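Local coordinates for protein dihydroorotase (Agrobacterium tumefaciens, PDB 2OGJ) that acts as a zinc-dependent esterase of the amidohydrolase superfamily, deacetylating acetyl-(R)-mandelate and, less efficiently, acetyl glycolate in vitro, at residues Q14-G26 and S32-G44. Sequence-based numbering, arbitrary orientation.
Sequences QAPILLTNVKPVG and SQSSTDILIGGDG
Ile17 and Ile40 exchange a reciprocal pair of backbone hydrogen bonds, Ile40 N to Ile17 O at 2.6 Å being one of them, and Leu19 and Ile38 repeat the pattern. These pairs zip strand 17-20 to strand 36-40, antiparallel, their axes approaching to 4.6 Å; between them Leu18 faces Leu39 as a non-hydrogen-bonded pair. A third hydrogen-bonded pair, Val22 with Thr36, comes after a one-residue shift: Asn21 and Val22 both lie across from Thr36, a G1 beta bulge, with Asn21 at positive phi (58°). Asp37 serves the extra residue. Its OD2 accepts the N-H of Asn21 at 3.1 Å, almost straight at hydrogen but from above the carboxylate plane, while OD1 rests against the methyl CG2 of Thr20.

At Asn21, within the bulge, the chain turns a corner, and strand 22-24 pairs in parallel with strand 68-75. Strands 17-20 and 36-40 belong instead to a four-stranded mixed sheet with strands 46-50 and 59-61, consistent with the small beta domain found beside the TIM barrel in many amidohydrolases; the zinc site lies well away.

Apolar contacts line both faces. On the one carrying Leu19, Val22, Ile38 and Ile40, CD1 of Leu19 meets CG1 of Ile40 at 4.1 Å, and CG2 of Val22 touches CD1 of Ile38; Ile69 of strand 68-75 packs on Leu19, Val22 and Ile38. On the other, Leu39 extends CG anti to its own N (chi1 -179°), which brings CD1 within 4.0 Å of Leu18 CB.

At the hairpin's connecting end, Lys23 curls through chi3 and chi4 so that NZ donates a hydrogen bond to Gln33 O at 2.9 Å, from above the carbonyl plane. Pro24 lays CB against Ser32 O, 3.5 Å away, and crosses the Thr36 side chain at about a right angle.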
loop_
_atom_site.group_PDB
_atom_site.type_symbol
_atom_site.label_atom_id
_atom_site.label_comp_id
_atom_site.label_asym_id
_atom_site.label_seq_id
_atom_site.Cartn_x
_atom_site.Cartn_y
_atom_site.Cartn_z
ATOM N N GLN A 14 -30.917 -51.502 -0.140
ATOM C CA GLN A 14 -30.902 -50.861 1.211
ATOM C C GLN A 14 -32.064 -51.364 2.075
ATOM O O GLN A 14 -33.229 -51.138 1.759
ATOM C CB GLN A 14 -30.971 -49.331 1.066
ATOM C CG GLN A 14 -29.775 -48.708 0.355
ATOM C CD GLN A 14 -29.644 -49.158 -1.089
ATOM O OE1 GLN A 14 -30.541 -48.943 -1.903
ATOM N NE2 GLN A 14 -28.521 -49.788 -1.411
ATOM N N ALA A 15 -31.739 -52.048 3.166
ATOM C CA ALA A 15 -32.760 -52.578 4.068
ATOM C C ALA A 15 -33.505 -51.475 4.828
ATOM O O ALA A 15 -32.947 -50.406 5.098
ATOM C CB ALA A 15 -32.117 -53.555 5.069
ATOM N N PRO A 16 -34.782 -51.721 5.173
ATOM C CA PRO A 16 -35.586 -50.742 5.913
ATOM C C PRO A 16 -35.185 -50.675 7.392
ATOM O O PRO A 16 -34.511 -51.564 7.913
ATOM C CB PRO A 16 -37.008 -51.253 5.716
ATOM C CG PRO A 16 -36.819 -52.724 5.649
ATOM C CD PRO A 16 -35.617 -52.854 4.743
ATOM N N ILE A 17 -35.588 -49.611 8.069
ATOM C CA ILE A 17 -35.242 -49.461 9.467
ATOM C C ILE A 17 -36.474 -49.134 10.261
ATOM O O ILE A 17 -37.390 -48.475 9.777
ATOM C CB ILE A 17 -34.266 -48.299 9.722
ATOM C CG1 ILE A 17 -33.020 -48.417 8.850
ATOM C CG2 ILE A 17 -33.875 -48.286 11.181
ATOM C CD1 ILE A 17 -32.052 -47.271 9.067
ATOM N N LEU A 18 -36.481 -49.593 11.500
ATOM C CA LEU A 18 -37.582 -49.314 12.380
ATOM C C LEU A 18 -37.017 -48.705 13.651
ATOM O O LEU A 18 -36.349 -49.373 14.432
ATOM C CB LEU A 18 -38.360 -50.590 12.691
ATOM C CG LEU A 18 -39.450 -50.373 13.741
ATOM C CD1 LEU A 18 -40.478 -49.398 13.198
ATOM C CD2 LEU A 18 -40.094 -51.692 14.114
ATOM N N LEU A 19 -37.247 -47.412 13.821
ATOM C CA LEU A 19 -36.804 -46.714 15.015
ATOM C C LEU A 19 -37.983 -46.815 15.960
ATOM O O LEU A 19 -39.072 -46.347 15.646
ATOM C CB LEU A 19 -36.520 -45.229 14.736
ATOM C CG LEU A 19 -35.281 -44.880 13.921
ATOM C CD1 LEU A 19 -35.366 -45.522 12.547
ATOM C CD2 LEU A 19 -35.180 -43.386 13.799
ATOM N N THR A 20 -37.781 -47.447 17.103
ATOM C CA THR A 20 -38.864 -47.565 18.057
ATOM C C THR A 20 -38.580 -46.695 19.274
ATOM O O THR A 20 -37.442 -46.327 19.545
ATOM C CB THR A 20 -39.065 -49.038 18.495
ATOM O OG1 THR A 20 -37.865 -49.535 19.104
ATOM C CG2 THR A 20 -39.409 -49.904 17.282
ATOM N N ASN A 21 -39.618 -46.292 19.981
ATOM C CA ASN A 21 -39.585 -45.561 21.230
ATOM C C ASN A 21 -38.825 -44.261 21.070
ATOM O O ASN A 21 -37.888 -43.953 21.902
ATOM C CB ASN A 21 -39.040 -46.451 22.341
ATOM C CG ASN A 21 -39.576 -47.865 22.229
ATOM O OD1 ASN A 21 -40.319 -48.186 21.297
ATOM N ND2 ASN A 21 -39.203 -48.720 23.174
ATOM N N VAL A 22 -39.243 -43.363 20.182
ATOM C CA VAL A 22 -38.661 -42.036 19.989
ATOM C C VAL A 22 -39.693 -40.971 20.359
ATOM O O VAL A 22 -40.896 -41.195 20.230
ATOM C CB VAL A 22 -38.232 -41.799 18.508
ATOM C CG1 VAL A 22 -37.089 -42.700 18.155
ATOM C CG2 VAL A 22 -39.397 -42.055 17.570
ATOM N N LYS A 23 -39.216 -39.819 20.819
ATOM C CA LYS A 23 -40.093 -38.721 21.193
ATOM C C LYS A 23 -39.855 -37.528 20.259
ATOM O O LYS A 23 -38.923 -36.747 20.448
ATOM C CB LYS A 23 -39.867 -38.337 22.665
ATOM C CG LYS A 23 -40.487 -39.330 23.655
ATOM C CD LYS A 23 -40.307 -38.879 25.104
ATOM C CE LYS A 23 -40.841 -37.450 25.356
ATOM N NZ LYS A 23 -42.330 -37.294 25.240
ATOM N N PRO A 24 -40.720 -37.376 19.238
ATOM C CA PRO A 24 -40.666 -36.312 18.228
ATOM C C PRO A 24 -40.639 -34.901 18.781
ATOM O O PRO A 24 -41.546 -34.504 19.497
ATOM C CB PRO A 24 -41.919 -36.566 17.391
ATOM C CG PRO A 24 -42.158 -38.019 17.568
ATOM C CD PRO A 24 -41.910 -38.215 19.025
ATOM N N VAL A 25 -39.603 -34.141 18.439
ATOM C CA VAL A 25 -39.481 -32.765 18.903
ATOM C C VAL A 25 -38.892 -31.935 17.772
ATOM O O VAL A 25 -38.155 -32.456 16.936
ATOM C CB VAL A 25 -38.542 -32.655 20.134
ATOM C CG1 VAL A 25 -37.109 -32.993 19.747
ATOM C CG2 VAL A 25 -38.585 -31.257 20.687
ATOM N N GLY A 26 -39.224 -30.651 17.733
ATOM C CA GLY A 26 -38.686 -29.795 16.692
ATOM C C GLY A 26 -39.341 -29.854 15.323
ATOM O O GLY A 26 -38.813 -29.286 14.370
ATOM N N SER A 32 -47.131 -34.516 17.447
ATOM C CA SER A 32 -47.308 -35.175 18.735
ATOM C C SER A 32 -45.968 -35.318 19.441
ATOM O O SER A 32 -44.994 -35.762 18.839
ATOM C CB SER A 32 -47.946 -36.557 18.542
ATOM O OG SER A 32 -48.152 -37.208 19.785
ATOM N N GLN A 33 -45.928 -34.929 20.713
ATOM C CA GLN A 33 -44.715 -35.015 21.523
ATOM C C GLN A 33 -44.573 -36.407 22.143
ATOM O O GLN A 33 -43.502 -36.784 22.617
ATOM C CB GLN A 33 -44.755 -33.969 22.644
ATOM C CG GLN A 33 -43.591 -32.983 22.648
ATOM C CD GLN A 33 -43.636 -32.002 21.476
ATOM O OE1 GLN A 33 -44.625 -31.287 21.289
ATOM N NE2 GLN A 33 -42.563 -31.959 20.692
ATOM N N SER A 34 -45.662 -37.166 22.136
ATOM C CA SER A 34 -45.677 -38.501 22.724
ATOM C C SER A 34 -44.875 -39.516 21.932
ATOM O O SER A 34 -44.806 -39.447 20.707
ATOM C CB SER A 34 -47.114 -39.014 22.857
ATOM O OG SER A 34 -47.637 -39.369 21.588
ATOM N N SER A 35 -44.292 -40.468 22.652
ATOM C CA SER A 35 -43.489 -41.532 22.063
ATOM C C SER A 35 -44.138 -42.211 20.862
ATOM O O SER A 35 -45.352 -42.409 20.821
ATOM C CB SER A 35 -43.175 -42.587 23.117
ATOM O OG SER A 35 -42.392 -43.627 22.559
ATOM N N THR A 36 -43.309 -42.577 19.890
ATOM C CA THR A 36 -43.778 -43.232 18.676
ATOM C C THR A 36 -42.691 -44.119 18.092
ATOM O O THR A 36 -41.603 -44.239 18.645
ATOM C CB THR A 36 -44.157 -42.201 17.597
ATOM O OG1 THR A 36 -44.547 -40.975 18.223
ATOM C CG2 THR A 36 -45.328 -42.702 16.762
ATOM N N ASP A 37 -43.008 -44.748 16.970
ATOM C CA ASP A 37 -42.069 -45.603 16.262
ATOM C C ASP A 37 -42.101 -45.105 14.813
ATOM O O ASP A 37 -43.150 -44.675 14.329
ATOM C CB ASP A 37 -42.507 -47.078 16.311
ATOM C CG ASP A 37 -42.561 -47.654 17.732
ATOM O OD1 ASP A 37 -42.775 -48.876 17.841
ATOM O OD2 ASP A 37 -42.401 -46.915 18.729
ATOM N N ILE A 38 -40.960 -45.133 14.132
ATOM C CA ILE A 38 -40.902 -44.682 12.747
ATOM C C ILE A 38 -40.297 -45.779 11.883
ATOM O O ILE A 38 -39.294 -46.393 12.250
ATOM C CB ILE A 38 -40.051 -43.390 12.606
ATOM C CG1 ILE A 38 -40.528 -42.340 13.614
ATOM C CG2 ILE A 38 -40.183 -42.816 11.197
ATOM C CD1 ILE A 38 -39.712 -41.054 13.611
ATOM N N LEU A 39 -40.932 -46.037 10.746
ATOM C CA LEU A 39 -40.455 -47.050 9.817
ATOM C C LEU A 39 -39.873 -46.408 8.550
ATOM O O LEU A 39 -40.571 -45.687 7.828
ATOM C CB LEU A 39 -41.600 -47.982 9.425
ATOM C CG LEU A 39 -41.209 -49.114 8.475
ATOM C CD1 LEU A 39 -40.338 -50.083 9.234
ATOM C CD2 LEU A 39 -42.429 -49.827 7.946
ATOM N N ILE A 40 -38.595 -46.666 8.287
ATOM C CA ILE A 40 -37.942 -46.124 7.102
ATOM C C ILE A 40 -37.847 -47.204 6.024
ATOM O O ILE A 40 -37.382 -48.318 6.292
ATOM C CB ILE A 40 -36.508 -45.646 7.393
ATOM C CG1 ILE A 40 -36.459 -44.848 8.702
ATOM C CG2 ILE A 40 -36.018 -44.806 6.226
ATOM C CD1 ILE A 40 -37.257 -43.588 8.693
ATOM N N GLY A 41 -38.289 -46.871 4.811
ATOM C CA GLY A 41 -38.227 -47.817 3.709
ATOM C C GLY A 41 -36.830 -47.906 3.118
ATOM O O GLY A 41 -36.024 -46.991 3.290
ATOM N N GLY A 42 -36.533 -49.016 2.446
ATOM C CA GLY A 42 -35.227 -49.208 1.830
ATOM C C GLY A 42 -34.832 -48.062 0.910
ATOM O O GLY A 42 -33.654 -47.911 0.554
ATOM N N ASP A 43 -35.822 -47.264 0.514
ATOM C CA ASP A 43 -35.597 -46.099 -0.340
ATOM C C ASP A 43 -35.351 -44.857 0.541
ATOM O O ASP A 43 -35.335 -43.721 0.065
ATOM C CB ASP A 43 -36.807 -45.866 -1.259
ATOM C CG ASP A 43 -38.111 -45.658 -0.491
ATOM O OD1 ASP A 43 -39.099 -45.203 -1.116
ATOM O OD2 ASP A 43 -38.155 -45.961 0.724
ATOM N N GLY A 44 -35.152 -45.097 1.833
ATOM C CA GLY A 44 -34.903 -44.026 2.776
ATOM C C GLY A 44 -36.086 -43.108 2.992
ATOM O O GLY A 44 -35.913 -41.937 3.320
#